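PDB 5DMP: DNA ligase D 3'-phosphoesterase domain-containing protein from Methanocella paludicola, which probably removes 3'-phosphate and related blocking groups from DNA ends during archaeal non-homologous end joining, as a metal-dependent phosphoesterase. Local coordinates for residues Val108-Gly112 against Lys113-Gly117; Ser144-Ile148 against Glu149-Pro153. One frame throughout, in Å; residues are numbered along the deposited sequence.

Overall arrangement
Both contacts are local, each joining residues that follow directly along the chain. From the N terminus, strand 105-111 pairs with strand 72-84 in the antiparallel sheet; interaction 1 then turns the chain back so that strand 118-123 can run beside 105-111. After strand 132-136 a long loop leads to interaction 2, where D147 caps the short helix 148-151, which A152 leaves. The two follow in series, neither nested nor crossed, their centres about 14 Å apart. They nevertheless meet: K114 NZ lies 2.8 Å from A152 O, a probable hydrogen bond, and I148 CD1 packs near K114 O, tying the hairpin loop to the helix.

Interaction 1: residues Val108-Gly112 against Lys113-Gly117; sequences VFLEG and KKLKG
F109 lays its ring over the backbone of G117, a CH-pi contact in which G117 CA stands 3.6 Å from the ring centroid, above the face and offset toward the rim. With F109 CG anti to the backbone N (chi1 -169°), the ring reaches across to the returning chain. On the other side of the sheet, L110 and L115 run alongside each other in the same direction, their CD1 atoms 3.7 Å apart; Y6 of strand 5-12 touches both.

Backbone hydrogen bonds hold the two arms together. L110 N gives a bond to G117 O (2.8 Å), and G117 N returns one to L110 O at 3.0 Å. Nearer the turn, G112 N reaches L115 O at 2.9 Å. K116 CA adds a C-H...O contact to L110 O.

Among the charged side chains, K116 runs back alongside the loop and bends at its last torsion (chi4 -79°), which brings NZ to G112 O at 3.0 Å in the carbonyl plane. E111 is held by R83 and T81 of the neighbouring strand, while D78 accepts from two backbone N atoms of the turn, through OD1 from K113 and through OD2 from L115.

L110 with G117 is a hydrogen-bonded antiparallel pair and E111 with K116 a non-hydrogen-bonded one, the register of a beta hairpin that links strands 105-111 and 118-123 in the phosphoesterase sheet.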
loop_
_atom_site.group_PDB
_atom_site.type_symbol
_atom_site.label_atom_id
_atom_site.label_comp_id
_atom_site.label_asym_id
_atom_site.label_seq_id
_atom_site.Cartn_x
_atom_site.Cartn_y
_atom_site.Cartn_z
ATOM N N VAL A 108 0.504 -0.811 11.269
ATOM C CA VAL A 108 0.570 0.643 11.122
ATOM C C VAL A 108 -0.849 1.235 11.072
ATOM O O VAL A 108 -1.839 0.521 10.698
ATOM C CB VAL A 108 1.298 1.016 9.800
ATOM C CG1 VAL A 108 2.837 0.775 9.987
ATOM C CG2 VAL A 108 0.748 0.265 8.545
ATOM N N PHE A 109 -0.948 2.503 11.436
ATOM C CA PHE A 109 -2.184 3.208 11.274
ATOM C C PHE A 109 -1.997 4.062 10.003
ATOM O O PHE A 109 -1.153 4.971 9.998
ATOM C CB PHE A 109 -2.441 4.127 12.452
ATOM C CG PHE A 109 -3.852 4.684 12.429
ATOM C CD1 PHE A 109 -4.150 5.802 11.610
ATOM C CD2 PHE A 109 -4.891 4.048 13.158
ATOM C CE1 PHE A 109 -5.466 6.309 11.532
ATOM C CE2 PHE A 109 -6.187 4.574 13.119
ATOM C CZ PHE A 109 -6.488 5.660 12.273
ATOM N N LEU A 110 -2.734 3.749 8.940
ATOM C CA LEU A 110 -2.533 4.500 7.690
ATOM C C LEU A 110 -3.407 5.783 7.792
ATOM O O LEU A 110 -4.606 5.729 8.147
ATOM C CB LEU A 110 -3.025 3.689 6.496
ATOM C CG LEU A 110 -2.236 2.386 6.262
ATOM C CD1 LEU A 110 -2.813 1.658 5.039
ATOM C CD2 LEU A 110 -0.701 2.618 6.155
ATOM N N GLU A 111 -2.811 6.919 7.452
ATOM C CA GLU A 111 -3.531 8.201 7.409
ATOM C C GLU A 111 -3.600 8.672 5.959
ATOM O O GLU A 111 -2.841 9.559 5.487
ATOM C CB GLU A 111 -2.754 9.225 8.250
ATOM C CG GLU A 111 -2.608 8.753 9.705
ATOM C CD GLU A 111 -1.487 9.445 10.479
ATOM O OE1 GLU A 111 -0.311 9.543 9.988
ATOM O OE2 GLU A 111 -1.763 9.868 11.619
ATOM N N GLY A 112 -4.501 8.068 5.226
ATOM C CA GLY A 112 -4.688 8.398 3.840
ATOM C C GLY A 112 -5.997 9.177 3.613
ATOM O O GLY A 112 -6.721 9.550 4.594
ATOM N N LYS A 113 -6.350 9.364 2.349
ATOM C CA LYS A 113 -7.647 9.910 1.985
ATOM C C LYS A 113 -8.635 8.777 1.766
ATOM O O LYS A 113 -9.844 8.971 1.985
ATOM C CB LYS A 113 -7.576 10.771 0.717
ATOM C CG LYS A 113 -6.506 11.865 0.792
ATOM C CD LYS A 113 -6.892 13.012 1.724
ATOM C CE LYS A 113 -7.270 14.258 0.925
ATOM N NZ LYS A 113 -8.163 15.104 1.757
ATOM N N LYS A 114 -8.159 7.608 1.345
ATOM C CA LYS A 114 -9.071 6.501 1.102
ATOM C C LYS A 114 -9.012 5.458 2.215
ATOM O O LYS A 114 -10.058 4.891 2.628
ATOM C CB LYS A 114 -8.883 5.846 -0.259
ATOM C CG LYS A 114 -9.132 6.848 -1.449
ATOM C CD LYS A 114 -8.890 6.153 -2.767
ATOM C CE LYS A 114 -9.026 7.151 -3.957
ATOM N NZ LYS A 114 -8.580 6.490 -5.216
ATOM N N LEU A 115 -7.801 5.156 2.661
ATOM C CA LEU A 115 -7.567 4.229 3.781
ATOM C C LEU A 115 -7.198 5.003 5.008
ATOM O O LEU A 115 -6.304 5.874 4.978
ATOM C CB LEU A 115 -6.419 3.254 3.425
ATOM C CG LEU A 115 -6.478 2.312 2.238
ATOM C CD1 LEU A 115 -5.366 1.285 2.422
ATOM C CD2 LEU A 115 -7.882 1.630 2.232
ATOM N N LYS A 116 -7.907 4.759 6.107
ATOM C CA LYS A 116 -7.602 5.473 7.353
ATOM C C LYS A 116 -7.852 4.538 8.441
ATOM O O LYS A 116 -9.000 4.390 8.881
ATOM C CB LYS A 116 -8.565 6.640 7.685
ATOM C CG LYS A 116 -9.000 7.592 6.617
ATOM C CD LYS A 116 -9.648 8.807 7.324
ATOM C CE LYS A 116 -10.352 9.727 6.324
ATOM N NZ LYS A 116 -9.384 10.601 5.595
ATOM N N GLY A 117 -6.816 3.933 8.947
ATOM C CA GLY A 117 -7.034 3.016 10.082
ATOM C C GLY A 117 -5.930 1.984 10.126
ATOM O O GLY A 117 -4.921 2.114 9.401
#

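Interaction 2: residues Ser144-Ile148 against Glu149-Pro153; sequences SYEDI and EKAAP. With EDO (1,2-ethanediol), chain H.
The carboxylate of D147 meets K150 twice, at the backbone N and along the side-chain methylenes. D147 OD1 accepts from K150 N at 3.1 Å, the donor lying above the carboxylate plane, 65° out of it. The other oxygen, OD2, rests against the lysine methylenes, with K150 CD 3.4 Å away; K150 NZ stays 4.0 Å from OD2, too far for a salt bridge, so the charges probably attract without pairing. Having CG anti to the backbone N (chi1 -179°) swings the carboxylate over the first turn of the helix. Placed right before the helix and bonded to K150 N, D147 is the N-cap of helix 148-151, and its negative charge would probably interact favourably with the N-H groups at the helix start. E149 OE1 approaches D147 OD1 to 3.4 Å, a like-charge contact that probably tempers this gain.

Backbone bonds close the turn behind the cap. A151 N donates to D147 O at 2.8 Å, and A152 N reaches I148 O at 2.9 Å. The CG2 branch of I148 lies against the carboxylate of E149, whose chain bends at chi2 (85°) to meet it.

Farther out, a 1,2-ethanediol, probably from the crystallisation liquor, accepts from D147 N through O1 at 3.1 Å. P37 touches E149, and L39 touches E146, just ahead of the cap.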
loop_
_atom_site.group_PDB
_atom_site.type_symbol
_atom_site.label_atom_id
_atom_site.label_comp_id
_atom_site.label_asym_id
_atom_site.label_seq_id
_atom_site.Cartn_x
_atom_site.Cartn_y
_atom_site.Cartn_z
ATOM N N SER A 144 -21.924 -4.339 6.511
ATOM C CA SER A 144 -21.061 -4.836 5.439
ATOM C C SER A 144 -19.997 -3.765 5.184
ATOM O O SER A 144 -20.072 -2.676 5.735
ATOM C CB SER A 144 -21.874 -5.050 4.179
ATOM O OG SER A 144 -22.535 -3.840 3.881
ATOM N N TYR A 145 -19.013 -4.075 4.364
ATOM C CA TYR A 145 -17.919 -3.140 4.148
ATOM C C TYR A 145 -17.985 -2.632 2.765
ATOM O O TYR A 145 -18.269 -3.388 1.834
ATOM C CB TYR A 145 -16.602 -3.903 4.288
ATOM C CG TYR A 145 -16.275 -4.215 5.691
ATOM C CD1 TYR A 145 -15.554 -3.311 6.484
ATOM C CD2 TYR A 145 -16.657 -5.451 6.253
ATOM C CE1 TYR A 145 -15.257 -3.623 7.821
ATOM C CE2 TYR A 145 -16.389 -5.765 7.572
ATOM C CZ TYR A 145 -15.690 -4.848 8.359
ATOM O OH TYR A 145 -15.393 -5.203 9.634
ATOM N N GLU A 146 -17.756 -1.344 2.613
ATOM C CA GLU A 146 -17.520 -0.771 1.310
ATOM C C GLU A 146 -16.389 -1.499 0.503
ATOM O O GLU A 146 -15.399 -1.924 1.079
ATOM C CB GLU A 146 -17.093 0.677 1.536
ATOM C CG GLU A 146 -17.254 1.589 0.331
ATOM C CD GLU A 146 -16.582 2.934 0.548
ATOM O OE1 GLU A 146 -16.282 3.605 -0.455
ATOM O OE2 GLU A 146 -16.330 3.310 1.715
ATOM N N ASP A 147 -16.592 -1.670 -0.804
ATOM C CA ASP A 147 -15.562 -2.072 -1.743
ATOM C C ASP A 147 -14.862 -0.769 -2.137
ATOM O O ASP A 147 -15.342 -0.020 -3.007
ATOM C CB ASP A 147 -16.198 -2.702 -2.965
ATOM C CG ASP A 147 -15.191 -3.164 -3.991
ATOM O OD1 ASP A 147 -14.063 -2.613 -4.108
ATOM O OD2 ASP A 147 -15.550 -4.075 -4.747
ATOM N N ILE A 148 -13.740 -0.478 -1.472
ATOM C CA ILE A 148 -13.078 0.836 -1.655
ATOM C C ILE A 148 -12.578 0.968 -3.106
ATOM O O ILE A 148 -12.539 2.081 -3.695
ATOM C CB ILE A 148 -11.916 1.024 -0.597
ATOM C CG1 ILE A 148 -11.423 2.509 -0.605
ATOM C CG2 ILE A 148 -10.791 -0.013 -0.843
ATOM C CD1 ILE A 148 -12.479 3.448 -0.081
ATOM N N GLU A 149 -12.245 -0.149 -3.737
ATOM C CA GLU A 149 -11.731 -0.054 -5.109
ATOM C C GLU A 149 -12.804 0.383 -6.087
ATOM O O GLU A 149 -12.496 1.023 -7.067
ATOM C CB GLU A 149 -11.174 -1.365 -5.607
ATOM C CG GLU A 149 -9.768 -1.605 -5.138
ATOM C CD GLU A 149 -9.734 -2.222 -3.784
ATOM O OE1 GLU A 149 -10.766 -2.850 -3.420
ATOM O OE2 GLU A 149 -8.700 -2.058 -3.058
ATOM N N LYS A 150 -14.028 -0.093 -5.861
ATOM C CA LYS A 150 -15.189 0.329 -6.648
ATOM C C LYS A 150 -15.667 1.716 -6.279
ATOM O O LYS A 150 -15.935 2.569 -7.162
ATOM C CB LYS A 150 -16.309 -0.739 -6.530
ATOM C CG LYS A 150 -16.069 -1.857 -7.543
ATOM C CD LYS A 150 -17.072 -3.025 -7.545
ATOM C CE LYS A 150 -16.527 -4.193 -8.384
ATOM N NZ LYS A 150 -17.173 -5.526 -8.140
ATOM N N ALA A 151 -15.734 1.984 -4.995
ATOM C CA ALA A 151 -16.249 3.269 -4.523
ATOM C C ALA A 151 -15.335 4.451 -4.876
ATOM O O ALA A 151 -15.796 5.609 -5.092
ATOM C CB ALA A 151 -16.410 3.217 -3.030
ATOM N N ALA A 152 -14.028 4.182 -4.957
ATOM C CA ALA A 152 -13.081 5.328 -5.054
ATOM C C ALA A 152 -11.957 4.986 -5.975
ATOM O O ALA A 152 -10.811 4.746 -5.515
ATOM C CB ALA A 152 -12.582 5.737 -3.669
ATOM N N PRO A 153 -12.256 4.969 -7.295
ATOM C CA PRO A 153 -11.331 4.417 -8.238
ATOM C C PRO A 153 -10.320 5.407 -8.768
ATOM O O PRO A 153 -9.399 4.994 -9.443
ATOM C CB PRO A 153 -12.255 3.896 -9.385
ATOM C CG PRO A 153 -13.496 4.767 -9.285
ATOM C CD PRO A 153 -13.609 5.231 -7.879
HETATM C C1 EDO H . -19.637 -1.645 -2.544
HETATM O O1 EDO H . -19.176 -0.440 -1.922
HETATM C C2 EDO H . -19.813 -1.333 -4.033
HETATM O O2 EDO H . -19.558 0.066 -4.245
#